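Local coordinates for cell wall surface anchor family protein (Streptococcus pneumoniae, PDB 4OQ1) that is an ancillary pilin of the pneumococcal pilus and probably anchors the pilus to the bacterial cell wall, at residues A[47-61]-A[81-95]. The protein carries 3 engineered substitutions. Residues are numbered along the deposited sequence; the frame is centred on the assembly and turned at random.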
ATOM      1  N   ARG A  47      -8.905  21.732  12.377  1.00 47.88           N
ATOM      2  CA  ARG A  47      -7.799  22.299  13.160  1.00 52.65           C
ATOM      3  C   ARG A  47      -8.323  23.109  14.346  1.00 51.08           C
ATOM      4  O   ARG A  47      -7.532  23.610  15.184  1.00 42.32           O
ATOM      5  CB  ARG A  47      -6.908  23.210  12.311  1.00 54.68           C
ATOM      6  CG  ARG A  47      -6.641  22.710  10.903  1.00 60.63           C
ATOM      7  CD  ARG A  47      -6.113  23.848  10.050  1.00 61.19           C
ATOM      8  NE  ARG A  47      -4.812  24.272  10.551  1.00 62.69           N
ATOM      9  CZ  ARG A  47      -3.634  23.924  10.035  1.00 67.15           C
ATOM     10  NH1 ARG A  47      -3.561  23.134   8.978  1.00 74.07           N
ATOM     11  NH2 ARG A  47      -2.507  24.375  10.581  1.00 65.55           N
ATOM     12  N   ASP A  48      -9.650  23.211  14.425  1.00 60.77           N
ATOM     13  CA  ASP A  48     -10.349  24.147  15.314  1.00 62.97           C
ATOM     14  C   ASP A  48     -11.243  23.359  16.257  1.00 55.94           C
ATOM     15  O   ASP A  48     -11.783  22.290  15.875  1.00 55.87           O
ATOM     16  CB  ASP A  48     -11.216  25.113  14.459  1.00 71.09           C
ATOM     17  CG  ASP A  48     -12.061  26.099  15.312  1.00 84.66           C
ATOM     18  OD1 ASP A  48     -11.447  27.043  15.869  1.00 88.66           O
ATOM     19  OD2 ASP A  48     -13.319  25.950  15.419  1.00 79.21           O
ATOM     20  N   GLY A  49     -11.418  23.887  17.473  1.00 51.75           N
ATOM     21  CA  GLY A  49     -12.344  23.286  18.469  1.00 48.45           C
ATOM     22  C   GLY A  49     -11.740  22.209  19.395  1.00 43.18           C
ATOM     23  O   GLY A  49     -12.449  21.477  20.067  1.00 43.95           O
ATOM     24  N   HIS A  50     -10.423  22.051  19.371  1.00 38.72           N
ATOM     25  CA  HIS A  50      -9.773  21.107  20.279  1.00 34.19           C
ATOM     26  C   HIS A  50      -9.438  21.753  21.616  1.00 31.80           C
ATOM     27  O   HIS A  50      -9.105  22.945  21.687  1.00 33.04           O
ATOM     28  CB  HIS A  50      -8.535  20.495  19.605  1.00 33.19           C
ATOM     29  CG  HIS A  50      -8.866  19.784  18.331  1.00 30.83           C
ATOM     30  ND1 HIS A  50      -9.620  18.630  18.305  1.00 36.30           N
ATOM     31  CD2 HIS A  50      -8.668  20.128  17.041  1.00 34.39           C
ATOM     32  CE1 HIS A  50      -9.807  18.243  17.060  1.00 37.14           C
ATOM     33  NE2 HIS A  50      -9.233  19.136  16.269  1.00 37.98           N
ATOM     34  N   ARG A  51      -9.478  20.946  22.674  1.00 29.87           N
ATOM     35  CA  ARG A  51      -9.044  21.431  23.972  1.00 31.32           C
ATOM     36  C   ARG A  51      -7.897  20.593  24.552  1.00 25.50           C
ATOM     37  O   ARG A  51      -7.849  19.390  24.370  1.00 26.47           O
ATOM     38  CB  ARG A  51     -10.211  21.462  24.959  1.00 31.26           C
ATOM     39  CG  ARG A  51     -11.445  22.251  24.478  1.00 30.82           C
ATOM     40  CD  ARG A  51     -12.448  22.497  25.587  1.00 35.43           C
ATOM     41  NE  ARG A  51     -11.921  23.414  26.632  1.00 39.86           N
ATOM     42  CZ  ARG A  51     -11.960  24.753  26.612  1.00 40.70           C
ATOM     43  NH1 ARG A  51     -12.522  25.398  25.613  1.00 35.77           N
ATOM     44  NH2 ARG A  51     -11.436  25.454  27.617  1.00 39.45           N
ATOM     45  N   LEU A  52      -6.993  21.239  25.277  1.00 24.81           N
ATOM     46  CA  LEU A  52      -5.951  20.484  26.029  1.00 19.01           C
ATOM     47  C   LEU A  52      -6.426  20.166  27.443  1.00 21.48           C
ATOM     48  O   LEU A  52      -6.705  21.058  28.222  1.00 23.85           O
ATOM     49  CB  LEU A  52      -4.685  21.271  26.035  1.00 18.54           C
ATOM     50  CG  LEU A  52      -3.538  20.483  26.666  1.00 16.77           C
ATOM     51  CD1 LEU A  52      -2.948  19.381  25.729  1.00 18.55           C
ATOM     52  CD2 LEU A  52      -2.490  21.452  27.109  1.00 18.46           C
ATOM     53  N   GLN A  53      -6.643  18.900  27.752  1.00 22.21           N
ATOM     54  CA  GLN A  53      -7.010  18.487  29.073  1.00 22.48           C
ATOM     55  C   GLN A  53      -5.787  18.511  29.991  1.00 22.92           C
ATOM     56  O   GLN A  53      -4.696  17.977  29.595  1.00 19.92           O
ATOM     57  CB  GLN A  53      -7.530  17.044  29.064  1.00 25.49           C
ATOM     58  CG  GLN A  53      -8.776  16.852  28.195  1.00 30.82           C
ATOM     59  CD  GLN A  53      -9.934  17.709  28.653  1.00 30.30           C
ATOM     60  OE1 GLN A  53     -10.204  17.881  29.846  1.00 32.17           O
ATOM     61  NE2 GLN A  53     -10.585  18.289  27.701  1.00 36.04           N
ATOM     62  N   VAL A  54      -5.940  19.112  31.171  1.00 19.33           N
ATOM     63  CA  VAL A  54      -4.880  19.156  32.163  1.00 22.00           C
ATOM     64  C   VAL A  54      -5.365  18.878  33.605  1.00 23.31           C
ATOM     65  O   VAL A  54      -6.568  18.957  33.930  1.00 20.71           O
ATOM     66  CB  VAL A  54      -4.105  20.495  32.132  1.00 22.64           C
ATOM     67  CG1 VAL A  54      -3.624  20.851  30.760  1.00 21.81           C
ATOM     68  CG2 VAL A  54      -4.935  21.643  32.727  1.00 25.63           C
ATOM     69  N   TRP A  55      -4.426  18.584  34.475  1.00 16.73           N
ATOM     70  CA  TRP A  55      -4.669  18.614  35.875  1.00 17.28           C
ATOM     71  C   TRP A  55      -3.804  19.652  36.461  1.00 20.49           C
ATOM     72  O   TRP A  55      -2.583  19.605  36.268  1.00 18.98           O
ATOM     73  CB  TRP A  55      -4.284  17.284  36.484  1.00 18.87           C
ATOM     74  CG  TRP A  55      -5.168  16.118  36.122  1.00 19.53           C
ATOM     75  CD1 TRP A  55      -6.194  15.594  36.891  1.00 20.40           C
ATOM     76  CD2 TRP A  55      -5.156  15.373  34.935  1.00 19.74           C
ATOM     77  NE1 TRP A  55      -6.791  14.558  36.263  1.00 18.44           N
ATOM     78  CE2 TRP A  55      -6.218  14.396  35.044  1.00 20.56           C
ATOM     79  CE3 TRP A  55      -4.425  15.442  33.769  1.00 19.09           C
ATOM     80  CZ2 TRP A  55      -6.457  13.472  34.070  1.00 19.86           C
ATOM     81  CZ3 TRP A  55      -4.660  14.527  32.757  1.00 19.88           C
ATOM     82  CH2 TRP A  55      -5.682  13.551  32.918  1.00 20.14           C
ATOM     83  N   LYS A  56      -4.361  20.511  37.286  1.00 19.77           N
ATOM     84  CA  LYS A  56      -3.569  21.562  37.972  1.00 21.88           C
ATOM     85  C   LYS A  56      -3.181  21.056  39.349  1.00 21.89           C
ATOM     86  O   LYS A  56      -4.053  20.635  40.148  1.00 22.22           O
ATOM     87  CB  LYS A  56      -4.418  22.845  38.086  1.00 23.15           C
ATOM     88  CG  LYS A  56      -3.691  24.054  38.748  1.00 25.65           C
ATOM     89  CD  LYS A  56      -4.623  25.297  38.945  1.00 27.08           C
ATOM     90  CE  LYS A  56      -3.828  26.517  39.379  1.00 28.67           C
ATOM     91  NZ  LYS A  56      -2.979  26.323  40.585  1.00 29.88           N
ATOM     92  N   LEU A  57      -1.882  20.973  39.584  1.00 19.43           N
ATOM     93  CA  LEU A  57      -1.360  20.336  40.777  1.00 19.43           C
ATOM     94  C   LEU A  57      -1.424  21.302  41.972  1.00 22.35           C
ATOM     95  O   LEU A  57      -1.343  22.457  41.786  1.00 22.22           O
ATOM     96  CB  LEU A  57       0.091  19.807  40.594  1.00 18.59           C
ATOM     97  CG  LEU A  57       0.526  18.937  39.419  1.00 21.44           C
ATOM     98  CD1 LEU A  57       1.988  18.394  39.492  1.00 21.62           C
ATOM     99  CD2 LEU A  57      -0.355  17.765  39.300  1.00 23.73           C
ATOM    100  N   ASP A  58      -1.642  20.762  43.181  1.00 27.11           N
ATOM    101  CA  ASP A  58      -1.630  21.522  44.431  1.00 28.82           C
ATOM    102  C   ASP A  58      -0.221  21.878  44.834  1.00 29.45           C
ATOM    103  O   ASP A  58       0.722  21.380  44.303  1.00 27.54           O
ATOM    104  CB  ASP A  58      -2.296  20.718  45.549  1.00 32.19           C
ATOM    105  CG  ASP A  58      -1.536  19.429  45.934  1.00 33.21           C
ATOM    106  OD1 ASP A  58      -0.332  19.455  46.209  1.00 36.81           O
ATOM    107  OD2 ASP A  58      -2.140  18.332  46.003  1.00 38.36           O
ATOM    108  N   ASP A  59      -0.083  22.686  45.857  1.00 34.65           N
ATOM    109  CA  ASP A  59       1.228  23.170  46.283  1.00 37.01           C
ATOM    110  C   ASP A  59       2.167  22.163  46.872  1.00 31.10           C
ATOM    111  O   ASP A  59       3.343  22.404  46.984  1.00 32.80           O
ATOM    112  CB  ASP A  59       1.031  24.272  47.282  1.00 48.15           C
ATOM    113  CG  ASP A  59       0.270  25.405  46.701  1.00 52.89           C
ATOM    114  OD1 ASP A  59       0.421  25.660  45.473  1.00 54.27           O
ATOM    115  OD2 ASP A  59      -0.484  25.990  47.487  1.00 53.16           O
ATOM    116  N   SER A  60       1.690  21.008  47.259  1.00 31.63           N
ATOM    117  CA  SER A  60       2.684  19.982  47.631  1.00 35.25           C
ATOM    118  C   SER A  60       3.599  19.520  46.472  1.00 41.83           C
ATOM    119  O   SER A  60       4.548  18.719  46.706  1.00 36.37           O
ATOM    120  CB  SER A  60       1.991  18.775  48.208  1.00 37.05           C
ATOM    121  OG  SER A  60       1.309  18.099  47.180  1.00 46.92           O
ATOM    122  N   TYR A  61       3.359  20.027  45.244  1.00 38.46           N
ATOM    123  CA  TYR A  61       4.198  19.644  44.098  1.00 31.76           C
ATOM    124  C   TYR A  61       5.064  20.753  43.630  1.00 24.20           C
ATOM    125  O   TYR A  61       4.661  21.888  43.557  1.00 25.51           O
ATOM    126  CB  TYR A  61       3.329  19.131  42.953  1.00 28.23           C
ATOM    127  CG  TYR A  61       2.655  17.789  43.301  1.00 26.90           C
ATOM    128  CD1 TYR A  61       3.143  16.603  42.786  1.00 30.16           C
ATOM    129  CD2 TYR A  61       1.477  17.734  44.030  1.00 29.89           C
ATOM    130  CE1 TYR A  61       2.520  15.366  43.056  1.00 31.98           C
ATOM    131  CE2 TYR A  61       0.877  16.503  44.357  1.00 27.16           C
ATOM    132  CZ  TYR A  61       1.395  15.333  43.856  1.00 31.81           C
ATOM    133  OH  TYR A  61       0.833  14.068  44.089  1.00 34.51           O
ATOM    134  N   LEU A  81      -4.834  11.330  41.271  1.00 21.43           N
ATOM    135  CA  LEU A  81      -5.147  12.584  40.645  1.00 23.38           C
ATOM    136  C   LEU A  81      -6.221  13.301  41.396  1.00 25.91           C
ATOM    137  O   LEU A  81      -6.554  14.427  41.015  1.00 25.65           O
ATOM    138  CB  LEU A  81      -5.671  12.348  39.214  1.00 22.30           C
ATOM    139  CG  LEU A  81      -4.727  11.490  38.406  1.00 26.40           C
ATOM    140  CD1 LEU A  81      -5.402  11.155  37.091  1.00 28.63           C
ATOM    141  CD2 LEU A  81      -3.376  12.194  38.192  1.00 31.28           C
ATOM    142  N   SER A  82      -6.803  12.624  42.412  1.00 26.45           N
ATOM    143  CA  SER A  82      -8.077  13.069  42.982  1.00 27.13           C
ATOM    144  C   SER A  82      -7.926  14.388  43.717  1.00 30.88           C
ATOM    145  O   SER A  82      -8.884  15.131  43.861  1.00 33.16           O
ATOM    146  CB  SER A  82      -8.731  11.953  43.831  1.00 27.85           C
ATOM    147  OG  SER A  82      -7.793  11.420  44.760  1.00 34.21           O
ATOM    148  N   SER A  83      -6.711  14.731  44.113  1.00 31.81           N
ATOM    149  CA  SER A  83      -6.567  16.007  44.753  1.00 33.46           C
ATOM    150  C   SER A  83      -6.436  17.163  43.748  1.00 34.59           C
ATOM    151  O   SER A  83      -6.372  18.282  44.185  1.00 39.25           O
ATOM    152  CB  SER A  83      -5.395  16.008  45.734  1.00 33.35           C
ATOM    153  OG  SER A  83      -4.162  16.054  45.075  1.00 38.17           O
ATOM    154  N   PHE A  84      -6.325  16.913  42.434  1.00 30.29           N
ATOM    155  CA  PHE A  84      -5.922  17.967  41.503  1.00 28.18           C
ATOM    156  C   PHE A  84      -7.189  18.507  40.903  1.00 30.21           C
ATOM    157  O   PHE A  84      -8.196  17.840  40.907  1.00 29.48           O
ATOM    158  CB  PHE A  84      -5.010  17.445  40.363  1.00 24.79           C
ATOM    159  CG  PHE A  84      -3.793  16.704  40.838  1.00 22.18           C
ATOM    160  CD1 PHE A  84      -3.188  17.058  42.010  1.00 22.95           C
ATOM    161  CD2 PHE A  84      -3.258  15.725  40.076  1.00 20.80           C
ATOM    162  CE1 PHE A  84      -2.099  16.345  42.459  1.00 20.25           C
ATOM    163  CE2 PHE A  84      -2.102  15.029  40.502  1.00 24.30           C
ATOM    164  CZ  PHE A  84      -1.599  15.316  41.723  1.00 19.20           C
ATOM    165  N   LYS A  85      -7.103  19.717  40.370  1.00 27.42           N
ATOM    166  CA  LYS A  85      -8.193  20.349  39.691  1.00 30.26           C
ATOM    167  C   LYS A  85      -8.067  19.982  38.206  1.00 27.99           C
ATOM    168  O   LYS A  85      -7.089  20.349  37.581  1.00 26.55           O
ATOM    169  CB  LYS A  85      -8.133  21.880  39.862  1.00 30.30           C
ATOM    170  CG  LYS A  85      -9.168  22.674  39.065  1.00 40.78           C
ATOM    171  CD  LYS A  85      -8.850  24.189  38.862  1.00 45.71           C
ATOM    172  CE  LYS A  85     -10.130  24.960  38.434  1.00 52.20           C
ATOM    173  NZ  LYS A  85      -9.948  26.429  38.216  1.00 50.29           N
ATOM    174  N   LYS A  86      -9.065  19.269  37.683  1.00 25.45           N
ATOM    175  CA  LYS A  86      -9.098  18.886  36.301  1.00 32.39           C
ATOM    176  C   LYS A  86      -9.635  20.027  35.515  1.00 33.27           C
ATOM    177  O   LYS A  86     -10.725  20.539  35.816  1.00 30.40           O
ATOM    178  CB  LYS A  86      -9.995  17.683  36.103  1.00 35.84           C
ATOM    179  CG  LYS A  86      -9.970  17.130  34.689  1.00 40.74           C
ATOM    180  CD  LYS A  86      -8.651  16.426  34.334  1.00 40.87           C
ATOM    181  CE  LYS A  86      -8.582  16.156  32.828  1.00 41.79           C
ATOM    182  NZ  LYS A  86      -9.804  15.425  32.342  1.00 40.04           N
ATOM    183  N   THR A  87      -8.893  20.517  34.547  1.00 31.06           N
ATOM    184  CA  THR A  87      -9.460  21.600  33.724  1.00 32.05           C
ATOM    185  C   THR A  87      -9.091  21.414  32.252  1.00 35.34           C
ATOM    186  O   THR A  87      -8.570  20.326  31.898  1.00 30.65           O
ATOM    187  CB  THR A  87      -9.134  22.979  34.300  1.00 34.16           C
ATOM    188  OG1 THR A  87      -9.915  23.972  33.649  1.00 36.01           O
ATOM    189  CG2 THR A  87      -7.667  23.336  34.211  1.00 32.72           C
ATOM    190  N   SER A  88      -9.380  22.417  31.413  1.00 28.27           N
ATOM    191  CA  SER A  88      -8.936  22.381  30.046  1.00 28.16           C
ATOM    192  C   SER A  88      -8.819  23.740  29.395  1.00 30.07           C
ATOM    193  O   SER A  88      -9.389  24.690  29.865  1.00 32.44           O
ATOM    194  CB  SER A  88      -9.868  21.442  29.300  1.00 27.08           C
ATOM    195  OG  SER A  88     -11.019  22.153  28.911  1.00 30.18           O
ATOM    196  N   PHE A  89      -8.010  23.854  28.341  1.00 29.55           N
ATOM    197  CA  PHE A  89      -7.752  25.070  27.640  1.00 28.85           C
ATOM    198  C   PHE A  89      -7.955  24.894  26.147  1.00 31.73           C
ATOM    199  O   PHE A  89      -7.713  23.792  25.589  1.00 31.51           O
ATOM    200  CB  PHE A  89      -6.328  25.509  27.890  1.00 26.16           C
ATOM    201  CG  PHE A  89      -6.029  25.676  29.329  1.00 25.88           C
ATOM    202  CD1 PHE A  89      -6.649  26.671  30.091  1.00 23.83           C
ATOM    203  CD2 PHE A  89      -5.124  24.840  29.948  1.00 24.80           C
ATOM    204  CE1 PHE A  89      -6.381  26.806  31.438  1.00 24.35           C
ATOM    205  CE2 PHE A  89      -4.831  24.994  31.306  1.00 23.50           C
ATOM    206  CZ  PHE A  89      -5.434  25.970  32.049  1.00 23.24           C
ATOM    207  N   GLU A  90      -8.381  25.968  25.489  1.00 31.70           N
ATOM    208  CA  GLU A  90      -8.521  25.963  24.029  1.00 32.65           C
ATOM    209  C   GLU A  90      -7.209  25.813  23.339  1.00 32.55           C
ATOM    210  O   GLU A  90      -6.236  26.505  23.677  1.00 32.11           O
ATOM    211  CB  GLU A  90      -9.113  27.279  23.531  1.00 41.92           C
ATOM    212  CG  GLU A  90     -10.514  27.515  24.051  1.00 47.23           C
ATOM    213  CD  GLU A  90     -11.327  28.503  23.239  1.00 59.02           C
ATOM    214  OE1 GLU A  90     -10.974  28.782  22.058  1.00 56.15           O
ATOM    215  OE2 GLU A  90     -12.350  28.973  23.811  1.00 61.80           O
ATOM    216  N   MET A  91      -7.178  24.955  22.323  1.00 35.02           N
ATOM    217  CA  MET A  91      -5.955  24.820  21.492  1.00 34.52           C
ATOM    218  C   MET A  91      -6.223  25.236  20.087  1.00 36.50           C
ATOM    219  O   MET A  91      -7.329  25.070  19.556  1.00 33.81           O
ATOM    220  CB  MET A  91      -5.410  23.394  21.401  1.00 33.07           C
ATOM    221  CG  MET A  91      -5.903  22.448  22.426  1.00 37.30           C
ATOM    222  SD  MET A  91      -5.381  20.748  22.129  1.00 33.70           S
ATOM    223  CE  MET A  91      -3.682  21.011  21.712  1.00 34.10           C
ATOM    224  N   THR A  92      -5.192  25.767  19.484  1.00 35.05           N
ATOM    225  CA  THR A  92      -5.199  25.958  18.047  1.00 43.67           C
ATOM    226  C   THR A  92      -3.956  25.269  17.389  1.00 40.54           C
ATOM    227  O   THR A  92      -2.798  25.421  17.875  1.00 40.03           O
ATOM    228  CB  THR A  92      -5.287  27.461  17.690  1.00 45.66           C
ATOM    229  OG1 THR A  92      -5.379  27.609  16.270  1.00 48.41           O
ATOM    230  CG2 THR A  92      -4.060  28.212  18.154  1.00 50.32           C
ATOM    231  N   PHE A  93      -4.203  24.528  16.299  1.00 40.44           N
ATOM    232  CA  PHE A  93      -3.120  24.025  15.402  1.00 33.45           C
ATOM    233  C   PHE A  93      -2.719  24.989  14.291  1.00 36.18           C
ATOM    234  O   PHE A  93      -3.323  24.987  13.227  1.00 38.23           O
ATOM    235  CB  PHE A  93      -3.586  22.755  14.745  1.00 35.97           C
ATOM    236  CG  PHE A  93      -3.761  21.604  15.696  1.00 39.38           C
ATOM    237  CD1 PHE A  93      -2.741  20.676  15.868  1.00 40.52           C
ATOM    238  CD2 PHE A  93      -4.953  21.433  16.394  1.00 44.42           C
ATOM    239  CE1 PHE A  93      -2.916  19.606  16.720  1.00 38.63           C
ATOM    240  CE2 PHE A  93      -5.129  20.366  17.251  1.00 44.36           C
ATOM    241  CZ  PHE A  93      -4.107  19.459  17.410  1.00 41.08           C
ATOM    242  N   LEU A  94      -1.679  25.765  14.520  1.00 33.00           N
ATOM    243  CA  LEU A  94      -1.107  26.655  13.542  1.00 34.18           C
ATOM    244  C   LEU A  94      -0.200  25.876  12.566  1.00 40.79           C
ATOM    245  O   LEU A  94      -0.264  24.662  12.505  1.00 35.99           O
ATOM    246  CB  LEU A  94      -0.343  27.786  14.254  1.00 35.76           C
ATOM    247  CG  LEU A  94      -1.085  28.616  15.307  1.00 40.06           C
ATOM    248  CD1 LEU A  94      -0.229  29.766  15.780  1.00 40.28           C
ATOM    249  CD2 LEU A  94      -2.400  29.178  14.767  1.00 44.92           C
ATOM    250  N   GLU A  95       0.666  26.558  11.816  1.00 49.26           N
ATOM    251  CA  GLU A  95       1.389  25.919  10.681  1.00 50.70           C
ATOM    252  C   GLU A  95       2.467  24.895  11.056  1.00 44.06           C
ATOM    253  O   GLU A  95       2.571  23.819  10.440  1.00 32.43           O
ATOM    254  CB  GLU A  95       2.025  26.988   9.750  1.00 59.14           C
ATOM    255  CG  GLU A  95       1.086  28.099   9.289  1.00 61.18           C
ATOM    256  CD  GLU A  95       1.008  29.257  10.272  1.00 69.32           C
ATOM    257  OE1 GLU A  95       1.959  30.079  10.297  1.00 78.14           O
ATOM    258  OE2 GLU A  95      -0.008  29.359  11.019  1.00 70.22           O
TER
HETATM  259  O   HOH W   1      -8.071  23.242  17.863  1.00 44.54           O
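Strands 50-56 and 85-93 pair antiparallel in the mixed sheet of the N-terminal domain, and regular backbone bonds run from Leu-52 with Phe-89 through Val-54 with Thr-87 to Lys-56 with Lys-85. On the face with Gln-53 and Ser-88, the Lys-86 chain lies over the Trp-55 indole: CD sits 3.4 Å from the centroid of its five-membered ring, a CH-pi contact. Bends at chi2 (71°) and chi4 lay the Lys-86 chain across the ring, and NZ makes an off-centre cation-pi contact 4.7 Å from the centroid of the Trp-55 six-membered ring. Arg-51 grips Ser-88 side-on. Arg-51 NE donates almost straight to Ser-88 OG (2.8 Å). Arg-51 NH2 reaches Ser-88 O at 3.1 Å from above the carbonyl plane; the Phe-89–Glu-90 peptide lies over the rim of one guanidinium face. On the other side of the sheet, Val-54 CG2 meets Thr-87 CG2 at 3.5 Å and also touches Phe-89 CE2. At the Tyr-61 end of the pair, Leu-57 CD2 stands over the centre of the Phe-84 ring, whose edge points at the Tyr-61 face in an offset edge-to-face pair. At the far end Arg-47 NH2 donates a hydrogen bond to Phe-93 O (2.8 Å), and one water bridges Arg-47 O, His-50 N and Met-91 O. Strand 106-110 flanks 50-56 and strand 98-103 flanks 85-93, while helix 37-42 packs on Phe-93 through Tyr-37 and Val-41.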